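Long-range contact in cytosolic IMP-GMP specific 5'-nucleotidase (Legionella pneumophila subsp. pneumophila, PDB 4OHF), which probably hydrolyses the 5'-phosphate of nucleoside monophosphates such as IMP and GMP in the cytosol, as a magnesium-dependent nucleotidase of the HAD superfamily: residues F250-V260 with V278-F287. Sequence-based numbering, arbitrary orientation.
Sequences FFYDNLRFLSV and VYQGGNAKKF
The Phe-257 ring lies flat on Gly-282, whose CA sits over the ring centre, while CB of Phe-287 and CD of Lys-286 meet its edge; Phe-257 CZ is 4.0 Å from Phe-287 CB. Over one face of the Phe-250 ring run Asn-283 CA and Ala-284 N, and Gly-281 O comes to the edge in the ring plane. With CG anti to its own nitrogen (chi1 171°), Phe-250 brings this face against the backbone at the start of helix 284-290. Strands 257-260 and 277-281 pair antiparallel within the main sheet of the HAD-like fold, through Leu-258 N to Gln-280 O (3.0 Å) and Gln-280 N to Leu-258 O (2.9 Å). On one face Leu-258 and Gln-280 lie side by side, both packing on the second subunit, whose Asn-269 ND2 is hydrogen-bonded to Gln-280 OE1. Just past strand 277-281, Asn-283 serves as N-cap: its OD1 accepts from Lys-286 N (2.7 Å, nearly straight at 177°), and its ND2 donates to Leu-255 O (2.9 Å) from above that carbonyl's plane. One amide thus ties the helix start to the 253-256 loop. Ala-284 N donates to Phe-250 O (2.8 Å), and a water bridges Leu-255 N and Gly-282 O.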
loop_
_atom_site.group_PDB
_atom_site.type_symbol
_atom_site.label_atom_id
_atom_site.label_comp_id
_atom_site.label_asym_id
_atom_site.label_seq_id
_atom_site.Cartn_x
_atom_site.Cartn_y
_atom_site.Cartn_z
ATOM N N PHE B 250 -22.439 0.016 0.259
ATOM C CA PHE B 250 -23.529 -0.691 0.920
ATOM C C PHE B 250 -23.133 -2.160 1.153
ATOM O O PHE B 250 -23.461 -2.756 2.177
ATOM C CB PHE B 250 -24.791 -0.680 0.066
ATOM C CG PHE B 250 -25.890 -1.581 0.594
ATOM C CD1 PHE B 250 -26.918 -1.067 1.394
ATOM C CD2 PHE B 250 -25.886 -2.945 0.312
ATOM C CE1 PHE B 250 -27.923 -1.897 1.903
ATOM C CE2 PHE B 250 -26.876 -3.778 0.812
ATOM C CZ PHE B 250 -27.902 -3.248 1.616
ATOM N N PHE B 251 -22.443 -2.741 0.180
ATOM C CA PHE B 251 -22.027 -4.128 0.248
ATOM C C PHE B 251 -20.928 -4.431 1.265
ATOM O O PHE B 251 -20.977 -5.455 1.927
ATOM C CB PHE B 251 -21.564 -4.595 -1.136
ATOM C CG PHE B 251 -22.636 -4.559 -2.173
ATOM C CD1 PHE B 251 -22.591 -3.633 -3.211
ATOM C CD2 PHE B 251 -23.707 -5.441 -2.108
ATOM C CE1 PHE B 251 -23.599 -3.588 -4.170
ATOM C CE2 PHE B 251 -24.717 -5.405 -3.055
ATOM C CZ PHE B 251 -24.664 -4.476 -4.092
ATOM N N TYR B 252 -19.947 -3.545 1.401
ATOM C CA TYR B 252 -18.845 -3.822 2.318
ATOM C C TYR B 252 -18.661 -2.889 3.505
ATOM O O TYR B 252 -17.939 -3.226 4.447
ATOM C CB TYR B 252 -17.524 -3.888 1.536
ATOM C CG TYR B 252 -17.195 -2.628 0.766
ATOM C CD1 TYR B 252 -17.326 -2.582 -0.627
ATOM C CD2 TYR B 252 -16.735 -1.491 1.422
ATOM C CE1 TYR B 252 -17.002 -1.435 -1.346
ATOM C CE2 TYR B 252 -16.406 -0.329 0.710
ATOM C CZ TYR B 252 -16.543 -0.315 -0.675
ATOM O OH TYR B 252 -16.227 0.817 -1.384
ATOM N N ASP B 253 -19.289 -1.721 3.471
ATOM C CA ASP B 253 -19.149 -0.777 4.569
ATOM C C ASP B 253 -20.131 -1.083 5.700
ATOM O O ASP B 253 -20.723 -2.162 5.732
ATOM C CB ASP B 253 -19.340 0.639 4.048
ATOM C CG ASP B 253 -18.455 1.632 4.757
ATOM O OD1 ASP B 253 -17.871 2.522 4.085
ATOM O OD2 ASP B 253 -18.347 1.514 6.000
ATOM N N ASN B 254 -20.301 -0.153 6.635
ATOM C CA ASN B 254 -21.206 -0.390 7.758
ATOM C C ASN B 254 -22.145 0.790 8.034
ATOM O O ASN B 254 -22.544 1.028 9.179
ATOM C CB ASN B 254 -20.395 -0.692 9.009
ATOM C CG ASN B 254 -19.495 0.461 9.396
ATOM O OD1 ASN B 254 -18.812 0.412 10.418
ATOM N ND2 ASN B 254 -19.492 1.518 8.580
ATOM N N LEU B 255 -22.483 1.530 6.985
ATOM C CA LEU B 255 -23.379 2.665 7.100
ATOM C C LEU B 255 -24.736 2.161 7.619
ATOM O O LEU B 255 -25.154 1.049 7.307
ATOM C CB LEU B 255 -23.490 3.325 5.723
ATOM C CG LEU B 255 -22.081 3.598 5.162
ATOM C CD1 LEU B 255 -22.146 4.220 3.781
ATOM C CD2 LEU B 255 -21.319 4.519 6.131
ATOM N N ARG B 256 -25.421 2.964 8.421
ATOM C CA ARG B 256 -26.690 2.526 8.986
ATOM C C ARG B 256 -27.933 2.693 8.116
ATOM O O ARG B 256 -27.965 3.485 7.174
ATOM C CB ARG B 256 -26.932 3.199 10.351
ATOM C CG ARG B 256 -26.963 4.744 10.349
ATOM C CD ARG B 256 -27.745 5.313 11.564
ATOM N NE ARG B 256 -27.329 4.730 12.847
ATOM C CZ ARG B 256 -26.113 4.858 13.383
ATOM N NH1 ARG B 256 -25.838 4.286 14.551
ATOM N NH2 ARG B 256 -25.169 5.562 12.757
ATOM N N PHE B 257 -28.949 1.908 8.448
ATOM C CA PHE B 257 -30.229 1.943 7.766
ATOM C C PHE B 257 -31.067 3.068 8.366
ATOM O O PHE B 257 -30.872 3.468 9.516
ATOM C CB PHE B 257 -30.989 0.632 7.980
ATOM C CG PHE B 257 -30.638 -0.452 7.003
ATOM C CD1 PHE B 257 -31.099 -0.400 5.687
ATOM C CD2 PHE B 257 -29.872 -1.541 7.402
ATOM C CE1 PHE B 257 -30.811 -1.414 4.789
ATOM C CE2 PHE B 257 -29.576 -2.564 6.503
ATOM C CZ PHE B 257 -30.050 -2.498 5.193
ATOM N N LEU B 258 -31.997 3.574 7.573
ATOM C CA LEU B 258 -32.909 4.620 8.005
ATOM C C LEU B 258 -34.275 4.151 7.533
ATOM O O LEU B 258 -34.435 3.718 6.398
ATOM C CB LEU B 258 -32.540 5.965 7.367
ATOM C CG LEU B 258 -31.292 6.639 7.956
ATOM C CD1 LEU B 258 -30.949 7.904 7.194
ATOM C CD2 LEU B 258 -31.559 6.973 9.413
ATOM N N SER B 259 -35.261 4.199 8.410
ATOM C CA SER B 259 -36.589 3.752 8.030
ATOM C C SER B 259 -37.331 4.886 7.339
ATOM O O SER B 259 -37.376 6.004 7.853
ATOM C CB SER B 259 -37.352 3.291 9.264
ATOM O OG SER B 259 -38.608 2.768 8.890
ATOM N N VAL B 260 -37.904 4.606 6.174
ATOM C CA VAL B 260 -38.617 5.637 5.438
ATOM C C VAL B 260 -40.120 5.489 5.532
ATOM O O VAL B 260 -40.659 4.403 5.301
ATOM C CB VAL B 260 -38.241 5.639 3.934
ATOM C CG1 VAL B 260 -38.826 6.867 3.255
ATOM C CG2 VAL B 260 -36.744 5.607 3.766
ATOM N N VAL B 278 -39.794 0.259 3.266
ATOM C CA VAL B 278 -38.876 1.121 2.544
ATOM C C VAL B 278 -37.786 1.617 3.489
ATOM O O VAL B 278 -38.059 1.866 4.658
ATOM C CB VAL B 278 -39.621 2.319 1.954
ATOM C CG1 VAL B 278 -38.672 3.139 1.098
ATOM C CG2 VAL B 278 -40.811 1.836 1.145
ATOM N N TYR B 279 -36.560 1.746 2.980
ATOM C CA TYR B 279 -35.434 2.217 3.770
ATOM C C TYR B 279 -34.483 3.082 2.941
ATOM O O TYR B 279 -34.640 3.222 1.721
ATOM C CB TYR B 279 -34.628 1.037 4.343
ATOM C CG TYR B 279 -35.338 0.218 5.400
ATOM C CD1 TYR B 279 -36.233 -0.800 5.045
ATOM C CD2 TYR B 279 -35.130 0.470 6.760
ATOM C CE1 TYR B 279 -36.900 -1.549 6.015
ATOM C CE2 TYR B 279 -35.794 -0.268 7.741
ATOM C CZ TYR B 279 -36.679 -1.280 7.364
ATOM O OH TYR B 279 -37.328 -2.034 8.328
ATOM N N GLN B 280 -33.498 3.664 3.624
ATOM C CA GLN B 280 -32.478 4.486 2.980
ATOM C C GLN B 280 -31.129 4.045 3.552
ATOM O O GLN B 280 -31.046 3.704 4.734
ATOM C CB GLN B 280 -32.721 5.975 3.267
ATOM C CG GLN B 280 -31.670 6.883 2.656
ATOM C CD GLN B 280 -32.059 8.341 2.692
ATOM O OE1 GLN B 280 -33.016 8.746 2.036
ATOM N NE2 GLN B 280 -31.319 9.138 3.449
ATOM N N GLY B 281 -30.090 4.038 2.714
ATOM C CA GLY B 281 -28.766 3.619 3.163
ATOM C C GLY B 281 -28.656 2.133 3.493
ATOM O O GLY B 281 -29.088 1.272 2.712
ATOM N N GLY B 282 -28.076 1.823 4.653
ATOM C CA GLY B 282 -27.940 0.434 5.067
ATOM C C GLY B 282 -26.639 -0.241 4.648
ATOM O O GLY B 282 -25.747 0.368 4.038
ATOM N N ASN B 283 -26.526 -1.519 4.987
ATOM C CA ASN B 283 -25.345 -2.292 4.638
ATOM C C ASN B 283 -25.748 -3.757 4.551
ATOM O O ASN B 283 -26.616 -4.217 5.301
ATOM C CB ASN B 283 -24.213 -2.078 5.675
ATOM C CG ASN B 283 -24.548 -2.631 7.059
ATOM O OD1 ASN B 283 -24.615 -3.843 7.265
ATOM N ND2 ASN B 283 -24.757 -1.736 8.012
ATOM N N ALA B 284 -25.134 -4.474 3.616
ATOM C CA ALA B 284 -25.441 -5.886 3.386
ATOM C C ALA B 284 -25.360 -6.755 4.623
ATOM O O ALA B 284 -26.211 -7.617 4.837
ATOM C CB ALA B 284 -24.525 -6.447 2.322
ATOM N N LYS B 285 -24.323 -6.541 5.421
ATOM C CA LYS B 285 -24.120 -7.310 6.638
ATOM C C LYS B 285 -25.394 -7.358 7.486
ATOM O O LYS B 285 -25.934 -8.435 7.756
ATOM C CB LYS B 285 -22.973 -6.692 7.440
ATOM C CG LYS B 285 -22.725 -7.314 8.808
ATOM C CD LYS B 285 -22.068 -8.676 8.719
ATOM C CE LYS B 285 -20.896 -8.793 9.709
ATOM N NZ LYS B 285 -21.266 -8.423 11.109
ATOM N N LYS B 286 -25.882 -6.187 7.890
ATOM C CA LYS B 286 -27.084 -6.131 8.711
ATOM C C LYS B 286 -28.319 -6.697 8.025
ATOM O O LYS B 286 -29.130 -7.364 8.661
ATOM C CB LYS B 286 -27.358 -4.693 9.161
ATOM C CG LYS B 286 -28.641 -4.541 9.958
ATOM C CD LYS B 286 -28.592 -3.296 10.822
ATOM C CE LYS B 286 -29.981 -2.882 11.279
ATOM N NZ LYS B 286 -30.654 -3.903 12.141
ATOM N N PHE B 287 -28.452 -6.433 6.728
ATOM C CA PHE B 287 -29.597 -6.900 5.951
ATOM C C PHE B 287 -29.681 -8.412 5.967
ATOM O O PHE B 287 -30.740 -8.994 6.207
ATOM C CB PHE B 287 -29.483 -6.397 4.502
ATOM C CG PHE B 287 -30.611 -6.837 3.608
ATOM C CD1 PHE B 287 -30.570 -8.072 2.963
ATOM C CD2 PHE B 287 -31.720 -6.010 3.405
ATOM C CE1 PHE B 287 -31.615 -8.481 2.124
ATOM C CE2 PHE B 287 -32.772 -6.406 2.570
ATOM C CZ PHE B 287 -32.715 -7.644 1.929
HETATM O O HOH W 1 -22.605 0.345 4.383
HETATM O O HOH W 2 -39.569 0.606 6.743
#